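Local atomic coordinates of tRNA-splicing ligase RtcB (Thermus thermophilus, PDB entry 2EPG), a protein that probably joins RNA ends in a GTP- and manganese-dependent reaction, sealing a 2',3'-cyclic phosphate or 3'-phosphate terminus to a 5'-hydroxyl end. Residues A[40-43]-A[44-48]; A[70-73]-A[74-78]. All blocks are in the same frame, centred on the assembly; numbering follows the deposited sequence.

Interaction 1: residues A[40-43]-A[44-48]; sequences KEIL and KDLEA
Ile42 and Leu46, one helical turn apart, meet both through their backbones and through their side chains. The backbone bonds carry most of the contact. Leu46 N donates to Ile42 O at 3.0 Å, with the carbonyl pointing almost straight at the donor (161°), and Glu47 N reaches Leu43 O at 2.8 Å. The preceding turn is looser: Asp45 N lies 3.3 Å from Glu41 O in a weak bond, and the same carbonyl takes a second weak bond from Lys44 N. Ile42 O is likewise shared, with Asp45 N as its weak second donor.

Apolar contact is slight: Ile42 CG2 faces Leu46 CD1 at 4.3 Å. Both residues are buried, Ile42 against Pro74 and Arg414, Leu46 against Tyr51, while Leu43 leans on Phe14.

The charged residues are exposed, though Lys40 NZ is hydrogen-bonded to Tyr22 OH. Lys44 CG stands anti to the backbone N (chi1 -163°), which leads the long chain away from 40-43; its CB, placed by the backbone, lies 3.2 Å from Glu41 O. Such a split between buried Ile and Leu and exposed Lys, Asp and Glu is the signature of an amphipathic alpha-helix, here the short helix 40-48 following strand 34-37.

Interaction 2: residues A[70-73]-A[74-78]; sequences ALAM and PDIHW
The flat carboxylate of Asp75 is held at its two oxygens: OD2 comes within 3.4 Å of CB of Met73, a selenomethionine, and OD1 takes a weak hydrogen bond from Gly411 N. Asp75 CG sits between its own backbone N and carbonyl carbon (chi1 56°), which folds the carboxylate back over the turn. The puckered ring of Pro74 lies beside the Met73 side chain, both pointing the same way. Its CD lies 3.3 Å from Met73 CB, a closeness that the peptide link to proline largely imposes, and Met73 SE stands 4.1 Å from the same CD. From elsewhere in the chain, Phe37 of strand 34-37 and Val463, Ala466 and Val467 of helix 462-470 pack on this proline.

One hydrogen bond closes the turn: Ile76 N to Met73 O, 3.1 Å, with the donor well above the carbonyl plane (49° out of it). Ile76 then reaches back to the strand. With CG1 anti to the backbone N (chi1 175°) and the chain extended, CD1 pushes against Ala72 CB at a tight 3.4 Å.

Met73 to Ile76 form a type I beta turn, a buried corner between strands 70-73 and 76-77. It brings Asp75 beside His410, the predicted guanylylated histidine of RtcB ligases, so the turn probably forms part of the wall of the GMP site.

Overall arrangement
Interaction 1 is an outer helix with one buried side; interaction 2 is a corner whose touching residues are all buried, nearer the centre of the chain. Their centres are about 12 Å apart, and the two meet directly where Ile42 CG2 packs on Pro74 O at 3.6 Å, with Leu46 CD1 farther along at 4.2 Å from Ile76 O. The apolar side of helix 40-48 thus rests on the turn's backbone. Strand 34-37, which leads into that helix, also pairs in parallel with strand 70-73, tying both contacts to the same framework. In 40-48 repeated backbone bonds dominate and its charged residues are exposed; in 70-78 a single backbone bond combines with the tight Ala72-Ile76 carbon contact and a carboxylate directed at the predicted nucleotide site.

Interaction 1: residues A[40-43]-A[44-48]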
loop_
_atom_site.group_PDB
_atom_site.type_symbol
_atom_site.label_atom_id
_atom_site.label_comp_id
_atom_site.label_asym_id
_atom_site.label_seq_id
_atom_site.Cartn_x
_atom_site.Cartn_y
_atom_site.Cartn_z
ATOM N N LYS A 40 5.341 23.234 6.828
ATOM C CA LYS A 40 4.806 24.506 7.282
ATOM C C LYS A 40 3.658 24.788 6.330
ATOM O O LYS A 40 2.647 25.377 6.704
ATOM C CB LYS A 40 5.858 25.616 7.191
ATOM C CG LYS A 40 6.827 25.614 8.365
ATOM C CD LYS A 40 6.042 25.630 9.679
ATOM C CE LYS A 40 6.930 25.440 10.893
ATOM N NZ LYS A 40 6.099 25.189 12.105
ATOM N N GLU A 41 3.824 24.322 5.097
ATOM C CA GLU A 41 2.824 24.498 4.060
ATOM C C GLU A 41 1.655 23.534 4.216
ATOM O O GLU A 41 0.504 23.904 3.998
ATOM C CB GLU A 41 3.470 24.321 2.687
ATOM C CG GLU A 41 4.557 25.343 2.389
ATOM C CD GLU A 41 4.117 26.781 2.675
ATOM O OE1 GLU A 41 4.121 27.188 3.860
ATOM O OE2 GLU A 41 3.758 27.503 1.716
ATOM N N ILE A 42 1.949 22.294 4.594
ATOM C CA ILE A 42 0.897 21.303 4.783
ATOM C C ILE A 42 -0.002 21.703 5.952
ATOM O O ILE A 42 -1.218 21.532 5.894
ATOM C CB ILE A 42 1.493 19.897 5.038
ATOM C CG1 ILE A 42 2.207 19.411 3.771
ATOM C CG2 ILE A 42 0.397 18.923 5.447
ATOM C CD1 ILE A 42 2.933 18.104 3.924
ATOM N N LEU A 43 0.599 22.240 7.007
ATOM C CA LEU A 43 -0.164 22.670 8.171
ATOM C C LEU A 43 -1.191 23.704 7.760
ATOM O O LEU A 43 -2.282 23.757 8.315
ATOM C CB LEU A 43 0.755 23.289 9.217
ATOM C CG LEU A 43 1.455 22.348 10.182
ATOM C CD1 LEU A 43 2.426 23.147 11.034
ATOM C CD2 LEU A 43 0.416 21.647 11.041
ATOM N N LYS A 44 -0.825 24.532 6.787
ATOM C CA LYS A 44 -1.715 25.577 6.298
ATOM C C LYS A 44 -2.911 24.916 5.636
ATOM O O LYS A 44 -4.034 25.407 5.713
ATOM C CB LYS A 44 -0.983 26.469 5.285
ATOM C CG LYS A 44 -1.663 27.811 5.027
ATOM C CD LYS A 44 -0.899 28.646 4.001
ATOM C CE LYS A 44 -1.462 30.072 3.884
ATOM N NZ LYS A 44 -2.876 30.153 3.391
ATOM N N ASP A 45 -2.656 23.783 4.998
ATOM C CA ASP A 45 -3.699 23.042 4.313
ATOM C C ASP A 45 -4.685 22.437 5.317
ATOM O O ASP A 45 -5.901 22.489 5.119
ATOM C CB ASP A 45 -3.063 21.942 3.468
ATOM C CG ASP A 45 -3.930 21.531 2.301
ATOM O OD1 ASP A 45 -5.110 21.180 2.528
ATOM O OD2 ASP A 45 -3.427 21.558 1.158
ATOM N N LEU A 46 -4.153 21.865 6.392
ATOM C CA LEU A 46 -4.976 21.257 7.437
ATOM C C LEU A 46 -5.759 22.322 8.197
ATOM O O LEU A 46 -6.921 22.124 8.553
ATOM C CB LEU A 46 -4.090 20.487 8.417
ATOM C CG LEU A 46 -3.762 19.012 8.160
ATOM C CD1 LEU A 46 -3.719 18.686 6.673
ATOM C CD2 LEU A 46 -2.431 18.714 8.834
ATOM N N GLU A 47 -5.104 23.450 8.440
ATOM C CA GLU A 47 -5.709 24.568 9.157
ATOM C C GLU A 47 -6.960 25.063 8.428
ATOM O O GLU A 47 -7.977 25.369 9.049
ATOM C CB GLU A 47 -4.677 25.694 9.291
ATOM C CG GLU A 47 -5.080 26.847 10.188
ATOM C CD GLU A 47 -6.175 27.692 9.582
ATOM O OE1 GLU A 47 -6.044 28.064 8.391
ATOM O OE2 GLU A 47 -7.158 27.990 10.297
ATOM N N ALA A 48 -6.881 25.128 7.107
ATOM C CA ALA A 48 -8.008 25.578 6.309
ATOM C C ALA A 48 -9.116 24.541 6.350
ATOM O O ALA A 48 -10.270 24.843 6.045
ATOM C CB ALA A 48 -7.567 25.807 4.871
#

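Interaction 2: residues A[70-73]-A[74-78]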
loop_
_atom_site.group_PDB
_atom_site.type_symbol
_atom_site.label_atom_id
_atom_site.label_comp_id
_atom_site.label_asym_id
_atom_site.label_seq_id
_atom_site.Cartn_x
_atom_site.Cartn_y
_atom_site.Cartn_z
ATOM N N ALA A 70 -0.603 7.620 18.377
ATOM C CA ALA A 70 -1.433 7.361 17.210
ATOM C C ALA A 70 -0.745 8.281 16.197
ATOM O O ALA A 70 -0.355 9.393 16.564
ATOM C CB ALA A 70 -2.891 7.814 17.463
ATOM N N LEU A 71 -0.606 7.841 14.946
ATOM C CA LEU A 71 0.101 8.627 13.935
ATOM C C LEU A 71 -0.615 8.908 12.632
ATOM O O LEU A 71 -1.524 8.183 12.223
ATOM C CB LEU A 71 1.419 7.940 13.564
ATOM C CG LEU A 71 2.518 7.817 14.610
ATOM C CD1 LEU A 71 3.102 6.423 14.560
ATOM C CD2 LEU A 71 3.589 8.885 14.353
ATOM N N ALA A 72 -0.145 9.950 11.958
ATOM C CA ALA A 72 -0.677 10.350 10.659
ATOM C C ALA A 72 0.463 10.909 9.807
ATOM O O ALA A 72 1.277 11.701 10.295
ATOM C CB ALA A 72 -1.761 11.401 10.820
HETATM N N MSE A 73 0.504 10.484 8.545
HETATM C CA MSE A 73 1.508 10.907 7.558
HETATM C C MSE A 73 1.218 12.300 6.977
HETATM O O MSE A 73 0.122 12.834 7.156
HETATM C CB MSE A 73 1.568 9.878 6.416
HETATM C CG MSE A 73 2.062 8.518 6.859
HETATM SE SE MSE A 73 3.846 8.681 7.593
HETATM C CE MSE A 73 3.757 7.446 9.035
ATOM N N PRO A 74 2.191 12.894 6.251
ATOM C CA PRO A 74 2.011 14.225 5.663
ATOM C C PRO A 74 0.832 14.377 4.712
ATOM O O PRO A 74 0.349 15.485 4.518
ATOM C CB PRO A 74 3.349 14.491 4.971
ATOM C CG PRO A 74 4.309 13.756 5.805
ATOM C CD PRO A 74 3.571 12.435 6.035
ATOM N N ASP A 75 0.360 13.287 4.119
ATOM C CA ASP A 75 -0.780 13.391 3.201
ATOM C C ASP A 75 -2.096 13.018 3.851
ATOM O O ASP A 75 -3.016 12.587 3.170
ATOM C CB ASP A 75 -0.588 12.497 1.978
ATOM C CG ASP A 75 -0.340 11.046 2.348
ATOM O OD1 ASP A 75 -0.341 10.197 1.431
ATOM O OD2 ASP A 75 -0.128 10.754 3.549
ATOM N N ILE A 76 -2.183 13.187 5.165
ATOM C CA ILE A 76 -3.388 12.861 5.912
ATOM C C ILE A 76 -4.605 13.650 5.465
ATOM O O ILE A 76 -4.499 14.832 5.106
ATOM C CB ILE A 76 -3.183 13.126 7.404
ATOM C CG1 ILE A 76 -4.488 12.900 8.172
ATOM C CG2 ILE A 76 -2.708 14.549 7.614
ATOM C CD1 ILE A 76 -4.369 13.212 9.657
ATOM N N HIS A 77 -5.759 12.979 5.483
ATOM C CA HIS A 77 -7.040 13.596 5.137
ATOM C C HIS A 77 -8.239 12.781 5.613
ATOM O O HIS A 77 -8.093 11.632 6.043
ATOM C CB HIS A 77 -7.154 13.860 3.628
ATOM C CG HIS A 77 -6.863 12.671 2.771
ATOM N ND1 HIS A 77 -7.754 12.199 1.830
ATOM C CD2 HIS A 77 -5.757 11.895 2.667
ATOM C CE1 HIS A 77 -7.208 11.185 1.181
ATOM N NE2 HIS A 77 -5.997 10.981 1.670
ATOM N N TRP A 78 -9.418 13.399 5.535
ATOM C CA TRP A 78 -10.667 12.783 5.972
ATOM C C TRP A 78 -10.851 11.354 5.462
ATOM O O TRP A 78 -10.648 11.068 4.284
ATOM C CB TRP A 78 -11.869 13.636 5.530
ATOM C CG TRP A 78 -13.137 13.242 6.227
ATOM C CD1 TRP A 78 -13.616 13.748 7.409
ATOM C CD2 TRP A 78 -14.011 12.161 5.873
ATOM N NE1 TRP A 78 -14.726 13.041 7.813
ATOM C CE2 TRP A 78 -14.991 12.060 6.891
ATOM C CE3 TRP A 78 -14.057 11.257 4.797
ATOM C CZ2 TRP A 78 -16.010 11.090 6.866
ATOM C CZ3 TRP A 78 -15.070 10.289 4.772
ATOM C CH2 TRP A 78 -16.031 10.217 5.805
#